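Side-chain contacts in Lmo1076 protein (Listeria monocytogenes serovar 1/2a, PDB 5JQC), which is a putative secreted autolysin, possibly with amidase activity in cell-wall degradation, represented here by its three SH3-like GW domains: residues D33-Y38 against D90-V95; N60-I65 against T127-K132; S122-T127 against R156-F161; A175-D180 against S212-L217; G110-G115 against G169-R174. All coordinates share one frame; numbering follows the deposited sequence.

Interaction 1: D33-Y38 against D90-V95; sequences DGHGVY and DKRAFV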
# COMPACT_ATOMS: atom_id res chain seq x y z
N ASP A 33 0.18 -27.27 -22.58
CA ASP A 33 0.54 -28.01 -23.78
C ASP A 33 -0.60 -28.92 -24.23
O ASP A 33 -0.79 -29.12 -25.44
CB ASP A 33 1.81 -28.82 -23.53
CG ASP A 33 2.80 -28.08 -22.66
OD1 ASP A 33 2.83 -28.34 -21.43
OD2 ASP A 33 3.55 -27.23 -23.19
N GLY A 34 -1.37 -29.46 -23.29
CA GLY A 34 -2.45 -30.36 -23.62
C GLY A 34 -3.78 -29.69 -23.89
O GLY A 34 -4.83 -30.34 -23.79
N HIS A 35 -3.78 -28.40 -24.23
CA HIS A 35 -5.00 -27.68 -24.53
C HIS A 35 -4.88 -26.97 -25.86
O HIS A 35 -3.78 -26.63 -26.31
CB HIS A 35 -5.33 -26.63 -23.47
CG HIS A 35 -5.66 -27.21 -22.13
ND1 HIS A 35 -4.78 -27.17 -21.07
CD2 HIS A 35 -6.78 -27.81 -21.67
CE1 HIS A 35 -5.34 -27.73 -20.02
NE2 HIS A 35 -6.56 -28.13 -20.36
N GLY A 36 -6.04 -26.70 -26.48
CA GLY A 36 -6.10 -26.04 -27.77
C GLY A 36 -6.54 -24.60 -27.66
O GLY A 36 -7.25 -24.22 -26.72
N VAL A 37 -6.11 -23.79 -28.62
CA VAL A 37 -6.61 -22.43 -28.82
C VAL A 37 -7.58 -22.47 -29.99
O VAL A 37 -7.31 -23.11 -31.01
CB VAL A 37 -5.45 -21.44 -29.08
CG1 VAL A 37 -5.97 -20.01 -29.20
CG2 VAL A 37 -4.39 -21.54 -27.98
N TYR A 38 -8.72 -21.79 -29.84
CA TYR A 38 -9.78 -21.87 -30.83
C TYR A 38 -10.28 -20.46 -31.15
O TYR A 38 -10.13 -19.53 -30.36
CB TYR A 38 -10.94 -22.76 -30.34
CG TYR A 38 -10.51 -24.19 -30.05
CD1 TYR A 38 -10.00 -24.56 -28.81
CD2 TYR A 38 -10.63 -25.19 -31.03
CE1 TYR A 38 -9.61 -25.87 -28.54
CE2 TYR A 38 -10.24 -26.50 -30.77
CZ TYR A 38 -9.73 -26.84 -29.52
OH TYR A 38 -9.33 -28.14 -29.25
N ASP A 90 -9.37 -23.44 -22.72
CA ASP A 90 -9.83 -23.98 -21.45
C ASP A 90 -9.32 -23.14 -20.29
O ASP A 90 -8.11 -22.91 -20.17
CB ASP A 90 -9.34 -25.43 -21.31
CG ASP A 90 -10.17 -26.27 -20.35
OD1 ASP A 90 -10.62 -25.78 -19.29
OD2 ASP A 90 -10.37 -27.46 -20.65
N LYS A 91 -10.24 -22.68 -19.45
CA LYS A 91 -9.88 -21.87 -18.29
C LYS A 91 -8.83 -22.55 -17.42
O LYS A 91 -8.02 -21.87 -16.77
CB LYS A 91 -11.13 -21.56 -17.47
CG LYS A 91 -10.89 -20.70 -16.26
CD LYS A 91 -12.21 -20.30 -15.66
CE LYS A 91 -12.03 -19.27 -14.59
NZ LYS A 91 -13.36 -18.84 -14.07
N ARG A 92 -8.81 -23.89 -17.40
CA ARG A 92 -7.85 -24.63 -16.58
C ARG A 92 -6.42 -24.42 -17.05
O ARG A 92 -5.48 -24.62 -16.27
CB ARG A 92 -8.18 -26.12 -16.59
CG ARG A 92 -9.41 -26.52 -15.76
CD ARG A 92 -9.72 -28.02 -15.93
NE ARG A 92 -10.00 -28.32 -17.34
CZ ARG A 92 -9.97 -29.53 -17.89
NH1 ARG A 92 -9.65 -30.62 -17.18
NH2 ARG A 92 -10.24 -29.65 -19.19
N ALA A 93 -6.22 -24.00 -18.29
CA ALA A 93 -4.87 -23.71 -18.76
C ALA A 93 -4.26 -22.45 -18.14
O ALA A 93 -3.11 -22.13 -18.45
CB ALA A 93 -4.87 -23.59 -20.29
N PHE A 94 -4.97 -21.72 -17.26
CA PHE A 94 -4.52 -20.42 -16.77
C PHE A 94 -4.48 -20.36 -15.25
O PHE A 94 -5.31 -20.98 -14.57
CB PHE A 94 -5.43 -19.26 -17.25
CG PHE A 94 -5.64 -19.19 -18.74
CD1 PHE A 94 -6.58 -20.00 -19.36
CD2 PHE A 94 -4.94 -18.27 -19.51
CE1 PHE A 94 -6.79 -19.91 -20.73
CE2 PHE A 94 -5.14 -18.18 -20.87
CZ PHE A 94 -6.07 -18.99 -21.48
N VAL A 95 -3.56 -19.55 -14.72
CA VAL A 95 -3.53 -19.15 -13.31
C VAL A 95 -3.82 -17.65 -13.22
O VAL A 95 -3.01 -16.83 -13.66
CB VAL A 95 -2.19 -19.47 -12.64
CG1 VAL A 95 -2.20 -19.03 -11.19
CG2 VAL A 95 -1.90 -20.98 -12.72

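Interaction 2: N60-I65 against T127-K132; sequences NKDVKI and TVNAKK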
# COMPACT_ATOMS: atom_id res chain seq x y z
N ASN A 60 3.83 -19.76 -19.46
CA ASN A 60 4.45 -18.82 -18.53
C ASN A 60 4.40 -17.37 -18.99
O ASN A 60 4.99 -16.50 -18.33
CB ASN A 60 5.90 -19.20 -18.24
CG ASN A 60 6.00 -20.58 -17.67
OD1 ASN A 60 6.07 -21.56 -18.41
ND2 ASN A 60 5.96 -20.68 -16.34
N LYS A 61 3.71 -17.07 -20.09
CA LYS A 61 3.53 -15.70 -20.51
C LYS A 61 2.28 -15.14 -19.83
O LYS A 61 1.31 -15.87 -19.59
CB LYS A 61 3.41 -15.61 -22.03
N ASP A 62 2.33 -13.86 -19.49
CA ASP A 62 1.20 -13.19 -18.88
C ASP A 62 0.22 -12.72 -19.95
O ASP A 62 0.62 -12.24 -21.02
CB ASP A 62 1.67 -12.00 -18.04
CG ASP A 62 2.19 -12.41 -16.67
OD1 ASP A 62 2.35 -13.64 -16.43
OD2 ASP A 62 2.44 -11.52 -15.82
N VAL A 63 -1.07 -12.88 -19.67
CA VAL A 63 -2.11 -12.57 -20.64
C VAL A 63 -3.23 -11.84 -19.93
O VAL A 63 -3.30 -11.80 -18.70
CB VAL A 63 -2.68 -13.83 -21.34
CG1 VAL A 63 -1.63 -14.45 -22.25
CG2 VAL A 63 -3.14 -14.84 -20.30
N LYS A 64 -4.11 -11.26 -20.73
CA LYS A 64 -5.32 -10.60 -20.26
C LYS A 64 -6.51 -11.48 -20.60
O LYS A 64 -6.59 -12.00 -21.72
CB LYS A 64 -5.46 -9.22 -20.92
CG LYS A 64 -4.32 -8.23 -20.63
CD LYS A 64 -4.68 -7.28 -19.49
CE LYS A 64 -3.67 -6.15 -19.34
NZ LYS A 64 -4.14 -5.11 -18.39
N ILE A 65 -7.42 -11.65 -19.66
CA ILE A 65 -8.61 -12.46 -19.89
C ILE A 65 -9.77 -11.50 -20.09
O ILE A 65 -10.08 -10.69 -19.21
CB ILE A 65 -8.88 -13.43 -18.73
CG1 ILE A 65 -7.66 -14.31 -18.47
CG2 ILE A 65 -10.09 -14.30 -19.04
CD1 ILE A 65 -7.28 -15.20 -19.64
N THR A 127 0.02 -9.84 -6.92
CA THR A 127 -0.68 -9.24 -8.04
C THR A 127 0.20 -9.31 -9.29
O THR A 127 1.38 -9.69 -9.24
CB THR A 127 -1.08 -7.80 -7.73
OG1 THR A 127 0.10 -7.01 -7.52
CG2 THR A 127 -1.92 -7.76 -6.46
N VAL A 128 -0.38 -8.93 -10.43
CA VAL A 128 0.33 -9.06 -11.69
C VAL A 128 1.46 -8.04 -11.73
O VAL A 128 1.30 -6.88 -11.31
CB VAL A 128 -0.64 -8.90 -12.87
CG1 VAL A 128 -1.19 -7.48 -12.97
CG2 VAL A 128 0.03 -9.32 -14.18
N ASN A 129 2.63 -8.49 -12.20
CA ASN A 129 3.86 -7.71 -12.29
C ASN A 129 4.52 -7.45 -10.94
O ASN A 129 5.41 -6.60 -10.84
CB ASN A 129 3.62 -6.38 -13.02
CG ASN A 129 3.23 -6.58 -14.46
OD1 ASN A 129 3.82 -7.40 -15.16
ND2 ASN A 129 2.21 -5.85 -14.92
N ALA A 130 4.12 -8.15 -9.89
CA ALA A 130 4.75 -7.96 -8.59
C ALA A 130 6.03 -8.79 -8.51
O ALA A 130 6.00 -10.02 -8.71
CB ALA A 130 3.78 -8.34 -7.47
N LYS A 131 7.16 -8.13 -8.24
CA LYS A 131 8.46 -8.78 -8.09
C LYS A 131 9.07 -8.38 -6.76
O LYS A 131 8.87 -7.25 -6.28
CB LYS A 131 9.44 -8.40 -9.21
CG LYS A 131 8.92 -8.64 -10.62
CD LYS A 131 9.94 -8.24 -11.69
CE LYS A 131 9.53 -8.77 -13.07
NZ LYS A 131 9.35 -10.26 -13.06
N LYS A 132 9.82 -9.30 -6.16
CA LYS A 132 10.52 -9.03 -4.91
C LYS A 132 11.85 -8.36 -5.24
O LYS A 132 12.77 -9.02 -5.74
CB LYS A 132 10.75 -10.30 -4.12
CG LYS A 132 11.02 -10.08 -2.64
CD LYS A 132 10.99 -11.41 -1.92
CE LYS A 132 10.86 -11.26 -0.41
NZ LYS A 132 10.52 -12.59 0.20

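Interaction 3: S122-T127 against R156-F161; sequences SEVPGT and RTYYQF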
# COMPACT_ATOMS: atom_id res chain seq x y z
N SER A 122 7.75 -4.69 -5.84
CA SER A 122 7.45 -3.71 -6.88
C SER A 122 5.96 -3.50 -7.08
O SER A 122 5.56 -2.48 -7.67
CB SER A 122 8.08 -4.13 -8.21
OG SER A 122 7.46 -5.29 -8.73
N GLU A 123 5.12 -4.43 -6.64
CA GLU A 123 3.69 -4.22 -6.55
C GLU A 123 3.20 -4.90 -5.28
O GLU A 123 3.95 -5.64 -4.63
CB GLU A 123 2.94 -4.78 -7.77
CG GLU A 123 3.50 -4.38 -9.11
CD GLU A 123 3.07 -3.00 -9.52
OE1 GLU A 123 2.16 -2.44 -8.86
OE2 GLU A 123 3.63 -2.49 -10.51
N VAL A 124 1.94 -4.66 -4.94
CA VAL A 124 1.28 -5.46 -3.91
C VAL A 124 1.60 -6.93 -4.22
O VAL A 124 1.41 -7.38 -5.36
CB VAL A 124 -0.23 -5.19 -3.86
CG1 VAL A 124 -0.88 -6.08 -2.82
CG2 VAL A 124 -0.49 -3.76 -3.56
N PRO A 125 2.14 -7.68 -3.27
CA PRO A 125 2.63 -9.02 -3.60
C PRO A 125 1.51 -9.95 -4.05
O PRO A 125 0.41 -9.93 -3.50
CB PRO A 125 3.27 -9.50 -2.29
CG PRO A 125 2.89 -8.50 -1.24
CD PRO A 125 2.54 -7.24 -1.93
N GLY A 126 1.82 -10.77 -5.06
CA GLY A 126 0.89 -11.72 -5.64
C GLY A 126 0.12 -11.16 -6.82
O GLY A 126 -0.41 -11.93 -7.63
N THR A 127 0.02 -9.84 -6.92
CA THR A 127 -0.68 -9.24 -8.04
C THR A 127 0.20 -9.31 -9.29
O THR A 127 1.38 -9.69 -9.24
CB THR A 127 -1.08 -7.80 -7.73
OG1 THR A 127 0.10 -7.01 -7.52
CG2 THR A 127 -1.92 -7.76 -6.46
N ARG A 156 -3.55 -8.31 4.50
CA ARG A 156 -2.44 -7.44 4.86
C ARG A 156 -2.45 -6.17 4.01
O ARG A 156 -2.83 -6.19 2.84
CB ARG A 156 -1.09 -8.16 4.70
CG ARG A 156 -0.89 -9.32 5.64
CD ARG A 156 -0.60 -10.58 4.80
NE ARG A 156 -0.99 -11.83 5.46
CZ ARG A 156 -0.45 -13.02 5.18
NH1 ARG A 156 -0.87 -14.11 5.82
NH2 ARG A 156 0.51 -13.13 4.27
N THR A 157 -2.05 -5.06 4.62
CA THR A 157 -1.96 -3.77 3.96
C THR A 157 -0.51 -3.48 3.59
O THR A 157 0.40 -3.67 4.41
CB THR A 157 -2.51 -2.67 4.86
OG1 THR A 157 -3.80 -3.06 5.35
CG2 THR A 157 -2.65 -1.37 4.10
N TYR A 158 -0.31 -3.02 2.36
CA TYR A 158 1.00 -2.72 1.81
C TYR A 158 1.04 -1.26 1.39
O TYR A 158 0.17 -0.80 0.64
CB TYR A 158 1.30 -3.60 0.61
CG TYR A 158 1.44 -5.05 1.00
CD1 TYR A 158 2.64 -5.52 1.51
CD2 TYR A 158 0.37 -5.94 0.90
CE1 TYR A 158 2.80 -6.82 1.89
CE2 TYR A 158 0.52 -7.27 1.29
CZ TYR A 158 1.74 -7.70 1.78
OH TYR A 158 1.92 -9.00 2.17
N TYR A 159 2.04 -0.53 1.87
CA TYR A 159 2.23 0.88 1.51
C TYR A 159 3.23 1.00 0.38
O TYR A 159 4.31 0.40 0.44
CB TYR A 159 2.75 1.69 2.68
CG TYR A 159 1.74 1.99 3.72
CD1 TYR A 159 0.39 1.95 3.44
CD2 TYR A 159 2.14 2.32 5.00
CE1 TYR A 159 -0.54 2.23 4.42
CE2 TYR A 159 1.24 2.61 5.98
CZ TYR A 159 -0.11 2.57 5.69
OH TYR A 159 -1.01 2.86 6.69
N GLN A 160 2.90 1.81 -0.62
CA GLN A 160 3.90 2.26 -1.58
C GLN A 160 4.55 3.51 -1.01
O GLN A 160 3.86 4.40 -0.50
CB GLN A 160 3.25 2.54 -2.93
CG GLN A 160 4.28 2.74 -4.03
CD GLN A 160 3.66 3.10 -5.34
OE1 GLN A 160 2.63 3.77 -5.39
NE2 GLN A 160 4.28 2.65 -6.43
N PHE A 161 5.87 3.59 -1.08
CA PHE A 161 6.59 4.60 -0.31
C PHE A 161 7.81 5.13 -1.06
O PHE A 161 8.38 4.46 -1.93
CB PHE A 161 7.05 4.05 1.04
CG PHE A 161 8.19 3.07 0.93
CD1 PHE A 161 7.96 1.77 0.53
CD2 PHE A 161 9.48 3.45 1.21
CE1 PHE A 161 8.99 0.88 0.40
CE2 PHE A 161 10.51 2.57 1.08
CZ PHE A 161 10.27 1.28 0.68

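Interaction 4: A175-D180 against S212-L217; sequences AFHVYD and SSMNKL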
# COMPACT_ATOMS: atom_id res chain seq x y z
N ALA A 175 5.54 -2.27 8.84
CA ALA A 175 6.94 -1.86 8.86
C ALA A 175 7.13 -0.37 9.12
O ALA A 175 8.26 0.04 9.41
CB ALA A 175 7.60 -2.23 7.52
N PHE A 176 6.08 0.45 9.02
CA PHE A 176 6.18 1.89 9.16
C PHE A 176 5.66 2.36 10.51
O PHE A 176 4.67 1.84 11.04
CB PHE A 176 5.39 2.63 8.10
CG PHE A 176 5.78 2.32 6.70
CD1 PHE A 176 5.41 1.13 6.11
CD2 PHE A 176 6.45 3.27 5.94
CE1 PHE A 176 5.73 0.87 4.80
CE2 PHE A 176 6.78 3.02 4.62
CZ PHE A 176 6.42 1.81 4.05
N HIS A 177 6.30 3.41 11.04
CA HIS A 177 5.74 4.24 12.10
C HIS A 177 5.26 5.53 11.44
O HIS A 177 6.08 6.35 11.02
CB HIS A 177 6.78 4.54 13.18
CG HIS A 177 6.29 5.48 14.24
ND1 HIS A 177 5.76 5.04 15.43
CD2 HIS A 177 6.22 6.83 14.28
CE1 HIS A 177 5.40 6.08 16.17
NE2 HIS A 177 5.67 7.18 15.49
N VAL A 178 3.95 5.71 11.37
CA VAL A 178 3.40 6.87 10.67
C VAL A 178 3.34 8.06 11.61
O VAL A 178 2.83 7.95 12.74
CB VAL A 178 2.02 6.56 10.09
CG1 VAL A 178 1.56 7.71 9.20
CG2 VAL A 178 2.06 5.24 9.31
N TYR A 179 3.86 9.20 11.15
CA TYR A 179 3.76 10.43 11.92
C TYR A 179 2.35 10.98 11.85
O TYR A 179 1.69 10.90 10.81
CB TYR A 179 4.75 11.48 11.41
CG TYR A 179 6.19 11.00 11.44
CD1 TYR A 179 6.76 10.58 12.63
CD2 TYR A 179 6.97 11.00 10.30
CE1 TYR A 179 8.07 10.16 12.66
CE2 TYR A 179 8.26 10.58 10.32
CZ TYR A 179 8.82 10.16 11.50
OH TYR A 179 10.13 9.75 11.53
N ASP A 180 1.88 11.51 12.98
CA ASP A 180 0.66 12.31 13.02
C ASP A 180 0.87 13.60 12.25
O ASP A 180 1.92 14.23 12.39
CB ASP A 180 0.28 12.71 14.45
CG ASP A 180 0.09 11.53 15.37
OD1 ASP A 180 -0.50 10.52 14.93
OD2 ASP A 180 0.53 11.66 16.54
N SER A 212 12.38 13.66 14.95
CA SER A 212 13.00 14.33 16.09
C SER A 212 12.03 14.68 17.22
O SER A 212 12.47 15.17 18.27
CB SER A 212 13.69 15.61 15.62
OG SER A 212 12.95 16.22 14.58
N SER A 213 10.73 14.47 17.03
CA SER A 213 9.74 14.82 18.03
C SER A 213 9.06 13.58 18.61
O SER A 213 7.97 13.67 19.19
CB SER A 213 8.72 15.80 17.44
OG SER A 213 8.28 15.36 16.16
N MSE A 214 9.67 12.40 18.45
CA MSE A 214 9.15 11.18 19.05
C MSE A 214 9.63 11.03 20.50
O MSE A 214 8.93 10.41 21.31
CB MSE A 214 9.52 9.95 18.23
CG MSE A 214 9.00 9.99 16.82
SE MSE A 214 9.11 8.28 16.00
CE MSE A 214 10.79 8.42 15.05
N ASN A 215 10.78 11.63 20.84
CA ASN A 215 11.40 11.41 22.15
C ASN A 215 11.67 12.71 22.89
O ASN A 215 12.31 13.63 22.35
CB ASN A 215 12.70 10.63 22.02
CG ASN A 215 12.48 9.15 22.16
OD1 ASN A 215 12.24 8.46 21.18
ND2 ASN A 215 12.51 8.66 23.41
N LYS A 216 11.23 12.75 24.15
CA LYS A 216 11.28 13.96 24.96
C LYS A 216 12.71 14.45 25.13
O LYS A 216 13.68 13.68 25.10
CB LYS A 216 10.62 13.71 26.32
CG LYS A 216 11.35 12.77 27.30
CD LYS A 216 10.40 12.27 28.41
CE LYS A 216 9.37 11.26 27.87
NZ LYS A 216 8.45 10.72 28.92
N LEU A 217 12.84 15.77 25.26
CA LEU A 217 14.10 16.39 25.66
C LEU A 217 14.25 16.40 27.17
O LEU A 217 15.38 16.34 27.67
CB LEU A 217 14.18 17.81 25.10
CG LEU A 217 14.19 17.94 23.58
CD1 LEU A 217 14.01 19.40 23.17
CD2 LEU A 217 15.48 17.36 23.01

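Interaction 5: G110-G115 against G169-R174; sequences GKITAG and GWLDAR. With SO4 (sulfate ion), chain E.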
# COMPACT_ATOMS: atom_id res chain seq x y z
N GLY A 110 6.29 8.82 7.50
CA GLY A 110 6.60 8.03 8.67
C GLY A 110 8.03 7.56 8.61
O GLY A 110 8.79 7.92 7.70
N LYS A 111 8.40 6.75 9.59
CA LYS A 111 9.73 6.17 9.68
C LYS A 111 9.62 4.67 9.47
O LYS A 111 8.73 4.03 10.03
CB LYS A 111 10.37 6.48 11.04
CG LYS A 111 11.70 5.78 11.28
CD LYS A 111 12.47 6.36 12.46
CE LYS A 111 12.84 7.82 12.21
NZ LYS A 111 13.70 8.37 13.31
N ILE A 112 10.49 4.12 8.63
CA ILE A 112 10.53 2.68 8.42
C ILE A 112 11.20 2.06 9.64
O ILE A 112 12.40 2.26 9.85
CB ILE A 112 11.28 2.32 7.14
CG1 ILE A 112 10.53 2.86 5.93
CG2 ILE A 112 11.47 0.81 7.08
CD1 ILE A 112 11.27 2.73 4.64
N THR A 113 10.44 1.35 10.46
CA THR A 113 10.97 0.77 11.68
C THR A 113 11.10 -0.74 11.65
O THR A 113 11.74 -1.31 12.54
CB THR A 113 10.10 1.17 12.88
OG1 THR A 113 8.72 1.15 12.50
CG2 THR A 113 10.48 2.56 13.37
N ALA A 114 10.53 -1.41 10.65
CA ALA A 114 10.77 -2.84 10.52
C ALA A 114 10.99 -3.20 9.06
O ALA A 114 10.48 -4.21 8.57
CB ALA A 114 9.62 -3.65 11.11
N GLY A 115 11.75 -2.38 8.33
CA GLY A 115 12.10 -2.73 6.96
C GLY A 115 12.94 -3.99 6.85
O GLY A 115 12.89 -4.69 5.83
N GLY A 169 9.06 1.30 -3.71
CA GLY A 169 8.33 0.06 -3.89
C GLY A 169 7.21 -0.04 -2.86
O GLY A 169 6.66 0.97 -2.43
N TRP A 170 6.90 -1.28 -2.50
CA TRP A 170 5.81 -1.58 -1.60
C TRP A 170 6.31 -2.35 -0.40
O TRP A 170 7.13 -3.28 -0.52
CB TRP A 170 4.72 -2.39 -2.32
CG TRP A 170 3.99 -1.64 -3.41
CD1 TRP A 170 4.43 -1.39 -4.69
CD2 TRP A 170 2.67 -1.08 -3.34
NE1 TRP A 170 3.48 -0.72 -5.41
CE2 TRP A 170 2.39 -0.51 -4.60
CE3 TRP A 170 1.71 -1.00 -2.33
CZ2 TRP A 170 1.19 0.13 -4.87
CZ3 TRP A 170 0.52 -0.36 -2.60
CH2 TRP A 170 0.26 0.19 -3.87
N LEU A 171 5.81 -1.98 0.77
CA LEU A 171 6.28 -2.55 2.01
C LEU A 171 5.09 -2.68 2.94
O LEU A 171 4.19 -1.84 2.93
CB LEU A 171 7.38 -1.66 2.62
CG LEU A 171 8.03 -2.10 3.93
CD1 LEU A 171 8.74 -3.41 3.72
CD2 LEU A 171 9.01 -1.03 4.43
N ASP A 172 5.06 -3.75 3.73
CA ASP A 172 3.93 -3.96 4.62
C ASP A 172 3.79 -2.77 5.57
O ASP A 172 4.76 -2.30 6.15
CB ASP A 172 4.11 -5.27 5.38
CG ASP A 172 2.86 -5.71 6.14
OD1 ASP A 172 2.46 -5.01 7.11
OD2 ASP A 172 2.31 -6.80 5.83
N ALA A 173 2.56 -2.26 5.68
CA ALA A 173 2.29 -1.11 6.53
C ALA A 173 2.76 -1.29 7.97
O ALA A 173 3.01 -0.30 8.66
CB ALA A 173 0.79 -0.82 6.51
N ARG A 174 2.85 -2.54 8.44
CA ARG A 174 3.35 -2.82 9.79
C ARG A 174 4.82 -2.47 9.95
O ARG A 174 5.30 -2.39 11.09
CB ARG A 174 3.14 -4.28 10.14
CG ARG A 174 1.72 -4.66 10.43
CD ARG A 174 1.60 -6.17 10.54
NE ARG A 174 1.80 -6.82 9.24
CZ ARG A 174 1.71 -8.13 9.04
NH1 ARG A 174 1.45 -8.93 10.06
NH2 ARG A 174 1.90 -8.64 7.82
S SO4 E . 1.89 -12.28 8.48
O1 SO4 E . 0.91 -11.41 7.84
O2 SO4 E . 3.24 -11.92 8.04
O3 SO4 E . 1.83 -12.10 9.94
O4 SO4 E . 1.63 -13.69 8.14

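Interaction 1: D33-Y38 against D90-V95
In the first GW domain, the 3-10 turn that separates strand 84-90 from strand 94-96 meets the loop ahead of strand 36-37, and His35 carries the contact from the loop side. Its imidazole spans Asp90 and Ala93. The CD2 end meets the methylene of Asp90, with His35 CD2 3.5 Å from Asp90 CB, while ring and carboxylate planes stand 66° apart. At the other end His35 ND1 comes within 3.7 Å of Ala93 CB, and the backbone N of Ala93 lies over one face of the ring. ND1 is buried here with no polar partner in the model. Arg92 NH2 lies near the ring plane at its edge, 4.1 Å from His35 NE2, and NE2 in turn lies over a face of the guanidinium; the Asp90 carboxylate nearby would probably offset any charge on the histidine. Asp90 is itself firmly held. Arg92, bent at chi3 (-61°), curls back so that NE and NH2 each take one carboxylate oxygen, NH2 reaching Asp90 OD2 at 2.6 Å and NE reaching Asp90 OD1 at 3.3 Å. The backbone N of Arg92 also donates to Asp90 OD1, from the same face of the carboxylate as NE. Met89 of strand 84-90 also touches the histidine. An Asx turn leading into a 3-10 turn before the last strand fits the SH3-like barrel of a GW domain.

Interaction 2: N60-I65 against T127-K132
Asp62 and Val128 make the close part of this small contact between the first and second GW domains. One methyl of the valine, CG2, lies 3.7 Å from Asp62 OD2, the two side chains running alongside each other, antiparallel. With chi1 at 68°, Val128 CG1 sits between the backbone N and the carbonyl carbon, which leaves CG2 anti to the N and aimed at Asp62. The other carboxylate oxygen, Asp62 OD1, is hydrogen-bonded to Tyr97 OH, and Val128 also rests on Tyr97 and on Asp26 of strand 19-29. The bond to Tyr97 restrains the carboxylate, and the valine methyl meets its other oxygen by van der Waals contact alone. Toward solvent the fit slackens: Asn129 is exposed, and its OD1 stays 4.4 Å from Asp62 OD2. The backbone of 127-130 keeps its own shape through a type II beta turn, with Ala130 N bonded to Thr127 O at 3.2 Å. Such a surface touch, a turn of one repeat against the start of a strand in the preceding one, suits tandem GW domains.

Interaction 3: S122-T127 against R156-F161
A type II beta turn from Val124 to Thr127 sits against strand 156-163 of the second GW domain, the alpha carbons of Val124 and Tyr158 being 6.3 Å apart. In this SH3-like domain the turn belongs to the loop between the short strands 120-121 and 132-134, and Pro125, second in the turn, is set over the phenol ring of Tyr158. Pro125 CD stands 3.6 Å from the ring centroid and only 1° off the ring normal, a CH-pi contact centred on the face. The neighbouring Pro125 CG shifts toward the hydroxyl end, 3.3 Å from Tyr158 CZ. Two adjacent methylenes therefore cover the ring from its middle to its phenolic carbon. The torsion of Tyr158, with CG anti to the carbonyl carbon (chi1 -67°), turns the ring to lie beneath the proline. Val124 approaches obliquely, with its CG1 3.9 Å from Tyr158 CD2; it also packs on Trp170 and Ile153, so the same loop reaches the sheet beside the tyrosine. Gly126 has a positive phi, as the third position of a type II turn favours. The turn is tied at its open end by two bonds to one carbonyl: Thr127 N donates to Val124 O at 3.2 Å, and Thr127 OG1 donates to Val124 O at 2.6 Å, in the carbonyl plane and on a lone pair.

Interaction 4: A175-D180 against S212-L217
A selenium atom, introduced as selenomethionine at Met214, touches two aromatic rings that it meets in different ways. It sits obliquely to the imidazole of His177, 4.0 Å from the ring centroid and 32° off the normal, with Met214 SE 3.6 Å from His177 NE2. Against Tyr179 the same atom lies at the ring edge, 5.3 Å from the centroid, in a Met-aromatic contact, while Met214 CE reaches to 3.8 Å from Tyr179 OH. A bend at chi3 (-96°) turns this methyl toward the phenol. The contact joins two GW domains: His177 closes the sheet of the second on strand 176-178, Tyr179 follows two residues on, and Met214 comes from a loop of the third. Both polar ends have partners of their own, His177 NE2 with Asn208 of the third domain and Tyr179 OH with Asp144 of the second. Asn208 also touches Met214, and Lys111, on strand 103-112, touches both Tyr179 and Met214.

Interaction 5: G110-G115 against G169-R174
Leu171 and Ile112 cross obliquely in the interior of the second GW domain, meeting through one methyl each, with Leu171 CD2 4.1 Å from Ile112 CG2. The leucine points at segment 110-115, whereas the isoleucine is met from its flank: Leu171 has CG anti to the backbone N (chi1 -179°), which sends its isobutyl end toward the turn that follows strand 103-112. There the same methyl also approaches the backbone of Gly115, a less certain contact because it holds for one of two conformers. Phe176 of strand 176-178 touches both Ile112 and Leu171, and Phe161 packs on Ile112 from strand 156-163, which makes this pair part of the hydrophobic core of an SH3-like barrel. Just past the leucine, strand 166-172 runs into a 3-10 turn opened by an Asx turn, in which Arg174 N donates to Asp172 OD1 at 2.8 Å. Arg174, bent at chi3, lays its guanidinium edge-on to the carboxylate: NE donates to Asp172 OD1 at 2.9 Å and NH2 to Asp172 OD2 at 2.7 Å. The guanidinium nitrogens reach both oxygens from above the carboxylate plane, whereas Arg174 N uses the anti lone pair of OD1. The far edge of that guanidinium faces a sulfate, probably from the crystallisation liquor, through Arg174 NH2 to O1 at 2.9 Å and Arg174 NH1 to O3 at 3.2 Å, while Arg156 forms a salt bridge to a sulfate O1.

Interactions 3 and 5 lie within the second GW domain, their centres about 11 Å apart, and share its sheet: 156-163 and 166-172 are neighbouring strands. The apolar contact of interaction 5 is buried and aliphatic, whereas interaction 3 is a partly buried proline-tyrosine contact. Interaction 1 occupies the first domain and carries the same aspartate-arginine Asx turn as interaction 5. Interactions 2 and 4 instead bridge domains: the former is a surface touch of valine on aspartate, the latter a partly buried contact of selenium with two rings. Interaction 4 touches interaction 5 through Lys111 and adds Phe176 to the aromatic cluster with Tyr159 and Phe161 of the strand in interaction 3.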